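Local coordinates for nitrate transport protein (Parabacteroides distasonis, PDB 3HN0) that probably serves as the substrate-binding component of an ABC transporter, possibly one taking up nitrate or a related small solute, at residues 19-33 and 195-209. Sequence-based numbering, arbitrary orientation. Where two conformers were deposited one is given.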
ATOM      1  N   ALA A  19      11.883 -15.130  -1.302  1.00 12.11           N
ATOM      2  CA  ALA A  19      12.068 -14.391  -2.529  1.00 13.70           C
ATOM      3  C   ALA A  19      13.230 -14.892  -3.363  1.00 12.96           C
ATOM      4  O   ALA A  19      13.227 -14.762  -4.572  1.00 13.94           O
ATOM      5  CB  ALA A  19      12.281 -12.885  -2.188  1.00 10.56           C
ATOM      6  N   PHE A  20      14.239 -15.407  -2.669  1.00 11.81           N
ATOM      7  CA  PHE A  20      15.466 -15.898  -3.263  1.00 12.13           C
ATOM      8  C   PHE A  20      15.456 -17.411  -3.482  1.00 13.56           C
ATOM      9  O   PHE A  20      16.445 -17.975  -3.938  1.00 14.17           O
ATOM     10  CB  PHE A  20      16.634 -15.486  -2.342  1.00 11.89           C
ATOM     11  CG  PHE A  20      16.938 -14.028  -2.368  1.00 12.92           C
ATOM     12  CD1 PHE A  20      16.292 -13.157  -1.540  1.00 12.32           C
ATOM     13  CD2 PHE A  20      17.908 -13.518  -3.244  1.00 13.12           C
ATOM     14  CE1 PHE A  20      16.568 -11.822  -1.582  1.00 14.80           C
ATOM     15  CE2 PHE A  20      18.193 -12.173  -3.291  1.00 13.19           C
ATOM     16  CZ  PHE A  20      17.522 -11.326  -2.474  1.00 13.32           C
ATOM     17  N   ALA A  21      14.330 -18.082  -3.187  1.00 11.52           N
ATOM     18  CA  ALA A  21      14.286 -19.544  -3.195  1.00 10.94           C
ATOM     19  C   ALA A  21      14.759 -20.131  -4.502  1.00 12.26           C
ATOM     20  O   ALA A  21      15.482 -21.133  -4.506  1.00 12.32           O
ATOM     21  CB  ALA A  21      12.864 -20.067  -2.845  1.00 11.40           C
ATOM     22  N   ASP A  22      14.328 -19.548  -5.617  1.00 14.00           N
ATOM     23  CA  ASP A  22      14.661 -20.127  -6.889  1.00 13.61           C
ATOM     24  C   ASP A  22      16.172 -19.990  -7.186  1.00 14.52           C
ATOM     25  O   ASP A  22      16.678 -20.690  -8.021  1.00 16.85           O
ATOM     26  CB  ASP A  22      13.869 -19.570  -8.045  1.00 14.41           C
ATOM     27  CG  ASP A  22      14.019 -20.424  -9.307  1.00 16.40           C
ATOM     28  OD1 ASP A  22      13.736 -21.630  -9.231  1.00 14.11           O
ATOM     29  OD2 ASP A  22      14.417 -19.905 -10.365  1.00 17.28           O
ATOM     30  N   TRP A  23      16.861 -19.101  -6.495  1.00 14.96           N
ATOM     31  CA  TRP A  23      18.330 -19.005  -6.663  1.00 16.67           C
ATOM     32  C   TRP A  23      19.079 -20.123  -5.955  1.00 17.84           C
ATOM     33  O   TRP A  23      20.224 -20.438  -6.291  1.00 16.48           O
ATOM     34  CB  TRP A  23      18.836 -17.674  -6.157  1.00 14.21           C
ATOM     35  CG  TRP A  23      18.463 -16.443  -7.002  1.00 14.40           C
ATOM     36  CD1 TRP A  23      17.567 -16.381  -8.038  1.00 18.78           C
ATOM     37  CD2 TRP A  23      18.986 -15.132  -6.852  1.00 14.74           C
ATOM     38  NE1 TRP A  23      17.500 -15.081  -8.529  1.00 16.71           N
ATOM     39  CE2 TRP A  23      18.361 -14.304  -7.817  1.00 17.44           C
ATOM     40  CE3 TRP A  23      19.881 -14.547  -5.966  1.00 13.04           C
ATOM     41  CZ2 TRP A  23      18.627 -12.951  -7.905  1.00 14.12           C
ATOM     42  CZ3 TRP A  23      20.151 -13.220  -6.075  1.00 16.77           C
ATOM     43  CH2 TRP A  23      19.528 -12.436  -7.054  1.00 18.09           C
ATOM     44  N   LEU A  24      18.442 -20.734  -4.963  1.00 17.25           N
ATOM     45  CA  LEU A  24      18.996 -21.942  -4.349  1.00 17.20           C
ATOM     46  C   LEU A  24      18.738 -23.105  -5.240  1.00 20.35           C
ATOM     47  O   LEU A  24      19.619 -23.940  -5.474  1.00 20.80           O
ATOM     48  CB  LEU A  24      18.367 -22.198  -2.964  1.00 18.12           C
ATOM     49  CG  LEU A  24      18.817 -21.238  -1.892  1.00 20.06           C
ATOM     50  CD1 LEU A  24      17.945 -21.393  -0.636  1.00 28.97           C
ATOM     51  CD2 LEU A  24      20.283 -21.529  -1.559  1.00 27.48           C
ATOM     52  N   GLU A  25      17.519 -23.170  -5.757  1.00 21.75           N
ATOM     53  CA  GLU A  25      17.127 -24.249  -6.645  0.50 22.68           C
ATOM     54  C   GLU A  25      17.946 -24.236  -7.933  1.00 23.45           C
ATOM     55  O   GLU A  25      18.446 -25.268  -8.343  1.00 23.75           O
ATOM     56  CB  GLU A  25      15.623 -24.158  -6.962  0.50 23.47           C
ATOM     57  CG  GLU A  25      15.075 -25.308  -7.850  0.50 27.47           C
ATOM     58  CD  GLU A  25      15.005 -26.676  -7.145  1.00 35.28           C
ATOM     59  OE1 GLU A  25      15.105 -26.754  -5.894  1.00 33.38           O
ATOM     60  OE2 GLU A  25      14.842 -27.699  -7.859  1.00 39.15           O
ATOM     61  N   ASN A  26      18.083 -23.052  -8.543  1.00 15.91           N
ATOM     62  CA  ASN A  26      18.644 -22.857  -9.890  1.00 16.99           C
ATOM     63  C   ASN A  26      19.495 -21.590  -9.905  1.00 13.12           C
ATOM     64  O   ASN A  26      19.043 -20.538 -10.373  1.00 12.24           O
ATOM     65  CB  ASN A  26      17.526 -22.656 -10.904  1.00 16.33           C
ATOM     66  CG  ASN A  26      16.698 -23.916 -11.119  1.00 29.38           C
ATOM     67  OD1 ASN A  26      17.196 -24.916 -11.629  1.00 31.67           O
ATOM     68  ND2 ASN A  26      15.417 -23.866 -10.713  1.00 31.84           N
ATOM     69  N   PRO A  27      20.703 -21.684  -9.361  1.00 15.13           N
ATOM     70  CA  PRO A  27      21.529 -20.480  -9.206  1.00 14.65           C
ATOM     71  C   PRO A  27      21.729 -19.751 -10.547  1.00 13.88           C
ATOM     72  O   PRO A  27      22.164 -20.390 -11.514  1.00 12.70           O
ATOM     73  CB  PRO A  27      22.860 -21.021  -8.738  1.00 15.00           C
ATOM     74  CG  PRO A  27      22.531 -22.345  -8.056  1.00 22.88           C
ATOM     75  CD  PRO A  27      21.310 -22.880  -8.763  1.00 17.56           C
ATOM     76  N   PRO A  28      21.426 -18.449 -10.597  1.00 14.03           N
ATOM     77  CA  PRO A  28      21.639 -17.675 -11.824  1.00 13.30           C
ATOM     78  C   PRO A  28      23.115 -17.497 -12.103  1.00 13.62           C
ATOM     79  O   PRO A  28      23.933 -17.576 -11.187  1.00 12.27           O
ATOM     80  CB  PRO A  28      21.042 -16.314 -11.508  1.00 18.22           C
ATOM     81  CG  PRO A  28      20.301 -16.456 -10.279  1.00 18.37           C
ATOM     82  CD  PRO A  28      20.679 -17.684  -9.588  1.00 15.66           C
ATOM     83  N   ILE A  29      23.464 -17.298 -13.365  1.00 12.93           N
ATOM     84  CA  ILE A  29      24.846 -17.021 -13.730  1.00 10.31           C
ATOM     85  C   ILE A  29      24.851 -15.631 -14.337  1.00 13.27           C
ATOM     86  O   ILE A  29      24.075 -15.355 -15.259  1.00 13.78           O
ATOM     87  CB  ILE A  29      25.379 -18.044 -14.761  1.00 12.18           C
ATOM     88  CG1 ILE A  29      25.453 -19.470 -14.172  1.00 13.92           C
ATOM     89  CG2 ILE A  29      26.756 -17.602 -15.269  1.00 11.87           C
ATOM     90  CD1 ILE A  29      25.542 -20.486 -15.262  1.00 25.25           C
ATOM     91  N   ILE A  30      25.640 -14.739 -13.778  1.00 10.58           N
ATOM     92  CA  ILE A  30      25.767 -13.374 -14.264  1.00  8.88           C
ATOM     93  C   ILE A  30      27.232 -13.144 -14.595  1.00  8.86           C
ATOM     94  O   ILE A  30      28.097 -13.329 -13.719  1.00  8.89           O
ATOM     95  CB  ILE A  30      25.287 -12.359 -13.174  1.00  8.81           C
ATOM     96  CG1 ILE A  30      23.786 -12.622 -12.912  1.00 11.31           C
ATOM     97  CG2 ILE A  30      25.588 -10.900 -13.617  1.00  6.88           C
ATOM     98  CD1 ILE A  30      23.205 -11.794 -11.775  1.00 12.38           C
ATOM     99  N   ASP A  31      27.526 -12.753 -15.837  1.00  6.22           N
ATOM    100  CA  ASP A  31      28.904 -12.457 -16.260  1.00  7.61           C
ATOM    101  C   ASP A  31      29.834 -13.609 -15.913  1.00  7.65           C
ATOM    102  O   ASP A  31      30.929 -13.367 -15.417  1.00  9.66           O
ATOM    103  CB  ASP A  31      29.386 -11.137 -15.619  1.00 10.28           C
ATOM    104  CG  ASP A  31      30.631 -10.579 -16.234  1.00 14.91           C
ATOM    105  OD1 ASP A  31      30.860 -10.805 -17.428  1.00 15.37           O
ATOM    106  OD2 ASP A  31      31.381  -9.874 -15.510  1.00 11.93           O
ATOM    107  N   ASN A  32      29.374 -14.842 -16.157  1.00  9.09           N
ATOM    108  CA  ASN A  32      30.134 -16.088 -15.940  1.00  8.33           C
ATOM    109  C   ASN A  32      30.453 -16.296 -14.458  1.00  9.63           C
ATOM    110  O   ASN A  32      31.446 -16.965 -14.123  1.00  9.22           O
ATOM    111  CB  ASN A  32      31.438 -16.046 -16.735  1.00  8.36           C
ATOM    112  CG  ASN A  32      32.197 -17.362 -16.696  1.00  9.29           C
ATOM    113  OD1 ASN A  32      31.613 -18.438 -16.777  1.00  8.56           O
ATOM    114  ND2 ASN A  32      33.516 -17.264 -16.616  1.00  7.64           N
ATOM    115  N   LYS A  33      29.654 -15.686 -13.590  1.00  7.27           N
ATOM    116  CA  LYS A  33      29.709 -15.926 -12.147  1.00  7.80           C
ATOM    117  C   LYS A  33      28.439 -16.528 -11.636  1.00  9.58           C
ATOM    118  O   LYS A  33      27.356 -15.993 -11.859  1.00  9.87           O
ATOM    119  CB  LYS A  33      29.996 -14.655 -11.414  1.00 11.62           C
ATOM    120  CG  LYS A  33      31.345 -14.095 -11.760  1.00 12.16           C
ATOM    121  CD  LYS A  33      31.494 -12.692 -11.226  1.00 13.37           C
ATOM    122  CE  LYS A  33      32.789 -12.029 -11.711  1.00 18.91           C
ATOM    123  NZ  LYS A  33      33.096 -10.865 -10.881  1.00 25.65           N
ATOM    124  N   TYR A 195      26.579  -5.064 -11.840  1.00 12.21           N
ATOM    125  CA  TYR A 195      25.679  -6.224 -11.925  1.00 11.39           C
ATOM    126  C   TYR A 195      24.326  -5.905 -11.405  1.00 12.10           C
ATOM    127  O   TYR A 195      23.444  -6.738 -11.394  1.00 11.93           O
ATOM    128  CB  TYR A 195      26.251  -7.387 -11.114  1.00 12.44           C
ATOM    129  CG  TYR A 195      27.557  -7.936 -11.616  1.00 10.13           C
ATOM    130  CD1 TYR A 195      27.854  -7.979 -12.948  1.00  9.75           C
ATOM    131  CD2 TYR A 195      28.509  -8.368 -10.727  1.00 14.50           C
ATOM    132  CE1 TYR A 195      29.040  -8.480 -13.404  1.00 11.99           C
ATOM    133  CE2 TYR A 195      29.722  -8.874 -11.156  1.00 18.20           C
ATOM    134  CZ  TYR A 195      29.980  -8.956 -12.509  1.00 17.68           C
ATOM    135  OH  TYR A 195      31.195  -9.464 -12.971  1.00 14.62           O
ATOM    136  N   ARG A 196      24.125  -4.672 -11.000  1.00 11.59           N
ATOM    137  CA  ARG A 196      22.864  -4.362 -10.270  1.00 10.89           C
ATOM    138  C   ARG A 196      21.622  -4.681 -11.096  1.00 10.42           C
ATOM    139  O   ARG A 196      20.724  -5.317 -10.629  1.00 10.94           O
ATOM    140  CB  ARG A 196      22.856  -2.878  -9.876  1.00 12.35           C
ATOM    141  CG  ARG A 196      21.539  -2.485  -9.121  1.00 11.74           C
ATOM    142  CD  ARG A 196      21.618  -1.110  -8.454  1.00 17.79           C
ATOM    143  NE  ARG A 196      21.933  -0.108  -9.445  1.00 19.77           N
ATOM    144  CZ  ARG A 196      21.068   0.481 -10.265  1.00 21.11           C
ATOM    145  NH1 ARG A 196      19.753   0.291 -10.186  1.00 25.48           N
ATOM    146  NH2 ARG A 196      21.553   1.306 -11.190  1.00 25.28           N
ATOM    147  N   ILE A 197      21.525  -4.121 -12.300  1.00 11.16           N
ATOM    148  CA  ILE A 197      20.373  -4.389 -13.137  1.00  9.78           C
ATOM    149  C   ILE A 197      20.221  -5.897 -13.432  1.00 11.69           C
ATOM    150  O   ILE A 197      19.130  -6.407 -13.383  1.00  9.72           O
ATOM    151  CB  ILE A 197      20.417  -3.602 -14.471  1.00  8.87           C
ATOM    152  CG1 ILE A 197      20.397  -2.105 -14.199  1.00 13.36           C
ATOM    153  CG2 ILE A 197      19.258  -4.004 -15.361  1.00 11.84           C
ATOM    154  CD1 ILE A 197      19.143  -1.616 -13.537  1.00 18.19           C
ATOM    155  N   ALA A 198      21.313  -6.578 -13.780  1.00 10.92           N
ATOM    156  CA  ALA A 198      21.240  -8.048 -14.007  1.00 11.19           C
ATOM    157  C   ALA A 198      20.672  -8.812 -12.772  1.00 10.12           C
ATOM    158  O   ALA A 198      19.840  -9.705 -12.887  1.00  9.54           O
ATOM    159  CB  ALA A 198      22.619  -8.591 -14.386  1.00  7.58           C
ATOM    160  N   PHE A 199      21.170  -8.468 -11.596  1.00 10.67           N
ATOM    161  CA  PHE A 199      20.722  -9.147 -10.393  0.70 10.89           C
ATOM    162  C   PHE A 199      19.289  -8.775 -10.031  1.00 11.48           C
ATOM    163  O   PHE A 199      18.540  -9.639  -9.594  1.00 11.60           O
ATOM    164  CB  PHE A 199      21.776  -9.187  -9.242  0.70 12.62           C
ATOM    165  CG  PHE A 199      21.852  -7.974  -8.307  0.70 16.91           C
ATOM    166  CD1 PHE A 199      20.791  -7.599  -7.483  0.70 16.97           C
ATOM    167  CD2 PHE A 199      23.079  -7.298  -8.144  0.70 13.59           C
ATOM    168  CE1 PHE A 199      20.929  -6.548  -6.569  0.70 14.67           C
ATOM    169  CE2 PHE A 199      23.200  -6.243  -7.262  0.70 16.68           C
ATOM    170  CZ  PHE A 199      22.115  -5.865  -6.459  0.70 15.61           C
ATOM    171  N   GLU A 200      18.907  -7.530 -10.255  1.00 11.13           N
ATOM    172  CA  GLU A 200      17.487  -7.126 -10.054  1.00 12.14           C
ATOM    173  C   GLU A 200      16.593  -7.868 -11.025  1.00  9.96           C
ATOM    174  O   GLU A 200      15.545  -8.316 -10.641  1.00 11.96           O
ATOM    175  CB  GLU A 200      17.271  -5.625 -10.190  1.00 11.18           C
ATOM    176  CG  GLU A 200      17.939  -4.819  -9.104  1.00 15.37           C
ATOM    177  CD  GLU A 200      17.657  -3.331  -9.224  1.00 21.09           C
ATOM    178  OE1 GLU A 200      17.779  -2.786 -10.350  1.00 15.62           O
ATOM    179  OE2 GLU A 200      17.323  -2.709  -8.185  1.00 16.62           O
ATOM    180  N   ASP A 201      16.955  -7.956 -12.295  1.00  8.32           N
ATOM    181  CA  ASP A 201      16.174  -8.730 -13.235  1.00 11.11           C
ATOM    182  C   ASP A 201      15.984 -10.160 -12.736  1.00 11.01           C
ATOM    183  O   ASP A 201      14.875 -10.696 -12.788  1.00 11.11           O
ATOM    184  CB  ASP A 201      16.803  -8.775 -14.632  1.00 12.06           C
ATOM    185  CG  ASP A 201      16.856  -7.429 -15.355  1.00 17.17           C
ATOM    186  OD1 ASP A 201      16.194  -6.475 -14.944  1.00 15.45           O
ATOM    187  OD2 ASP A 201      17.606  -7.374 -16.371  1.00 15.97           O
ATOM    188  N   ALA A 202      17.062 -10.793 -12.256  1.00 11.52           N
ATOM    189  CA  ALA A 202      16.932 -12.193 -11.825  1.00 13.06           C
ATOM    190  C   ALA A 202      16.109 -12.292 -10.553  1.00 11.07           C
ATOM    191  O   ALA A 202      15.389 -13.253 -10.346  1.00 12.74           O
ATOM    192  CB  ALA A 202      18.313 -12.807 -11.629  1.00 13.42           C
ATOM    193  N   LEU A 203      16.208 -11.274  -9.680  1.00 11.30           N
ATOM    194  CA  LEU A 203      15.452 -11.291  -8.445  1.00 10.82           C
ATOM    195  C   LEU A 203      13.969 -11.115  -8.710  1.00 12.69           C
ATOM    196  O   LEU A 203      13.149 -11.726  -8.051  1.00 13.28           O
ATOM    197  CB  LEU A 203      15.963 -10.209  -7.484  1.00 11.12           C
ATOM    198  CG  LEU A 203      15.318 -10.216  -6.109  1.00  9.20           C
ATOM    199  CD1 LEU A 203      15.306 -11.586  -5.483  1.00 12.06           C
ATOM    200  CD2 LEU A 203      16.098  -9.192  -5.202  1.00 13.01           C
ATOM    201  N   ARG A 204      13.626 -10.267  -9.669  1.00 11.47           N
ATOM    202  CA  ARG A 204      12.228 -10.158 -10.100  1.00 13.43           C
ATOM    203  C   ARG A 204      11.682 -11.508 -10.533  1.00 14.88           C
ATOM    204  O   ARG A 204      10.577 -11.859 -10.184  1.00 12.87           O
ATOM    205  CB  ARG A 204      12.070  -9.160 -11.225  1.00 11.94           C
ATOM    206  CG  ARG A 204      12.200  -7.750 -10.803  1.00 13.69           C
ATOM    207  CD  ARG A 204      11.921  -6.728 -11.993  1.00 18.84           C
ATOM    208  NE  ARG A 204      12.358  -5.416 -11.534  1.00 17.19           N
ATOM    209  CZ  ARG A 204      13.514  -4.845 -11.798  1.00 16.58           C
ATOM    210  NH1 ARG A 204      14.336  -5.306 -12.734  1.00 15.89           N
ATOM    211  NH2 ARG A 204      13.816  -3.715 -11.199  1.00 16.31           N
ATOM    212  N   ALA A 205      12.460 -12.279 -11.285  1.00 13.88           N
ATOM    213  CA  ALA A 205      12.023 -13.575 -11.720  1.00 12.26           C
ATOM    214  C   ALA A 205      11.814 -14.532 -10.560  1.00  9.85           C
ATOM    215  O   ALA A 205      10.807 -15.273 -10.493  1.00 11.96           O
ATOM    216  CB  ALA A 205      13.040 -14.154 -12.718  1.00 12.43           C
ATOM    217  N   SER A 206      12.759 -14.506  -9.609  1.00 11.24           N
ATOM    218  CA  SER A 206      12.679 -15.377  -8.429  1.00 10.85           C
ATOM    219  C   SER A 206      11.466 -15.013  -7.569  1.00 11.85           C
ATOM    220  O   SER A 206      10.734 -15.916  -7.043  1.00 12.57           O
ATOM    221  CB  SER A 206      13.983 -15.333  -7.647  1.00 13.22           C
ATOM    222  OG  SER A 206      13.980 -16.259  -6.561  1.00 12.68           O
ATOM    223  N   CYS A 207      11.208 -13.711  -7.462  1.00 13.18           N
ATOM    224  CA  CYS A 207      10.059 -13.225  -6.657  1.00 12.09           C
ATOM    225  C   CYS A 207       8.757 -13.666  -7.340  1.00 14.91           C
ATOM    226  O   CYS A 207       7.833 -14.091  -6.664  1.00 14.92           O
ATOM    227  CB  CYS A 207      10.058 -11.696  -6.512  1.00 12.10           C
ATOM    228  SG  CYS A 207      11.300 -11.119  -5.348  1.00 14.24           S
ATOM    229  N   GLN A 208       8.689 -13.535  -8.670  1.00 14.42           N
ATOM    230  CA  GLN A 208       7.513 -13.918  -9.448  0.70 14.73           C
ATOM    231  C   GLN A 208       7.216 -15.407  -9.294  1.00 13.07           C
ATOM    232  O   GLN A 208       6.056 -15.832  -9.148  1.00 12.04           O
ATOM    233  CB  GLN A 208       7.716 -13.548 -10.924  0.70 17.35           C
ATOM    234  CG  GLN A 208       6.543 -13.872 -11.805  0.70 24.57           C
ATOM    235  CD  GLN A 208       6.613 -13.137 -13.154  0.70 30.48           C
ATOM    236  OE1 GLN A 208       6.892 -13.742 -14.177  0.70 32.68           O
ATOM    237  NE2 GLN A 208       6.409 -11.822 -13.130  0.70 23.00           N
ATOM    238  N   LYS A 209       8.266 -16.195  -9.315  1.00 11.82           N
ATOM    239  CA  LYS A 209       8.136 -17.613  -9.186  1.00 12.77           C
ATOM    240  C   LYS A 209       7.583 -17.996  -7.821  1.00 13.61           C
ATOM    241  O   LYS A 209       6.778 -18.889  -7.758  1.00 13.46           O
ATOM    242  CB  LYS A 209       9.456 -18.330  -9.436  1.00 12.10           C
ATOM    243  CG  LYS A 209       9.247 -19.836  -9.554  1.00 13.59           C
ATOM    244  CD  LYS A 209      10.522 -20.555  -9.966  1.00 16.52           C
ATOM    245  CE  LYS A 209      10.355 -22.054 -10.195  1.00 26.62           C
ATOM    246  NZ  LYS A 209      11.644 -22.652 -10.753  1.00 25.34           N
TER
HETATM  247  O   HOH W   1      11.719 -17.834  -5.223  1.00 13.55           O
HETATM  248  O   HOH W   2      14.375 -21.528 -12.588  1.00 24.87           O
HETATM  249  O   HOH W   3      16.150 -16.072 -11.120  1.00 19.02           O
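Asp-22 OD1 is gripped by two donors from opposite faces of its carboxylate plane: Lys-209 NZ, in a 2.8 Å salt bridge, and Asn-26 ND2, at 3.2 Å on the syn side. Carrying CG anti to the backbone N (chi1 -167°), Asp-22 lays its carboxylate across the extended lysine chain. With an alanine here, the ammonium of Lys-209 would probably lose its nearest countercharge and the Asn-26 amide the bond that fixes its turn. One helical turn back, Ser-206 fits as a knob among Ala-19, Ala-21, Asp-22 and Trp-23, its OG donating to Ala-19 O (2.6 Å). The Trp-23 indole meets helix 196-209 edge-on; NE1 bonds weakly to Ala-202 O (3.3 Å), and water 3 also links the two, its bond from NE1 weak. Leu-203 CD1 sits over a face of the Phe-20 ring, a CH-pi contact. At the far end Tyr-195 OH donates to the anti lone pair of Asp-31 OD2 (2.6 Å), while Ile-30 CG2 touches both Tyr-195 CD1 and Ala-198 CB. Helix 21-25 crosses helix 196-209 at 100°, and edge strand 29-30 follows it. Phe-20 rests on Val-11 of strand 6-12, Trp-23 on Val-35 and Val-37 of strand 33-40, Leu-203 on Tyr-244 of strand 242-246: both helices cover one mixed sheet, consistent with an alpha/beta lobe of a periplasmic-type binding protein.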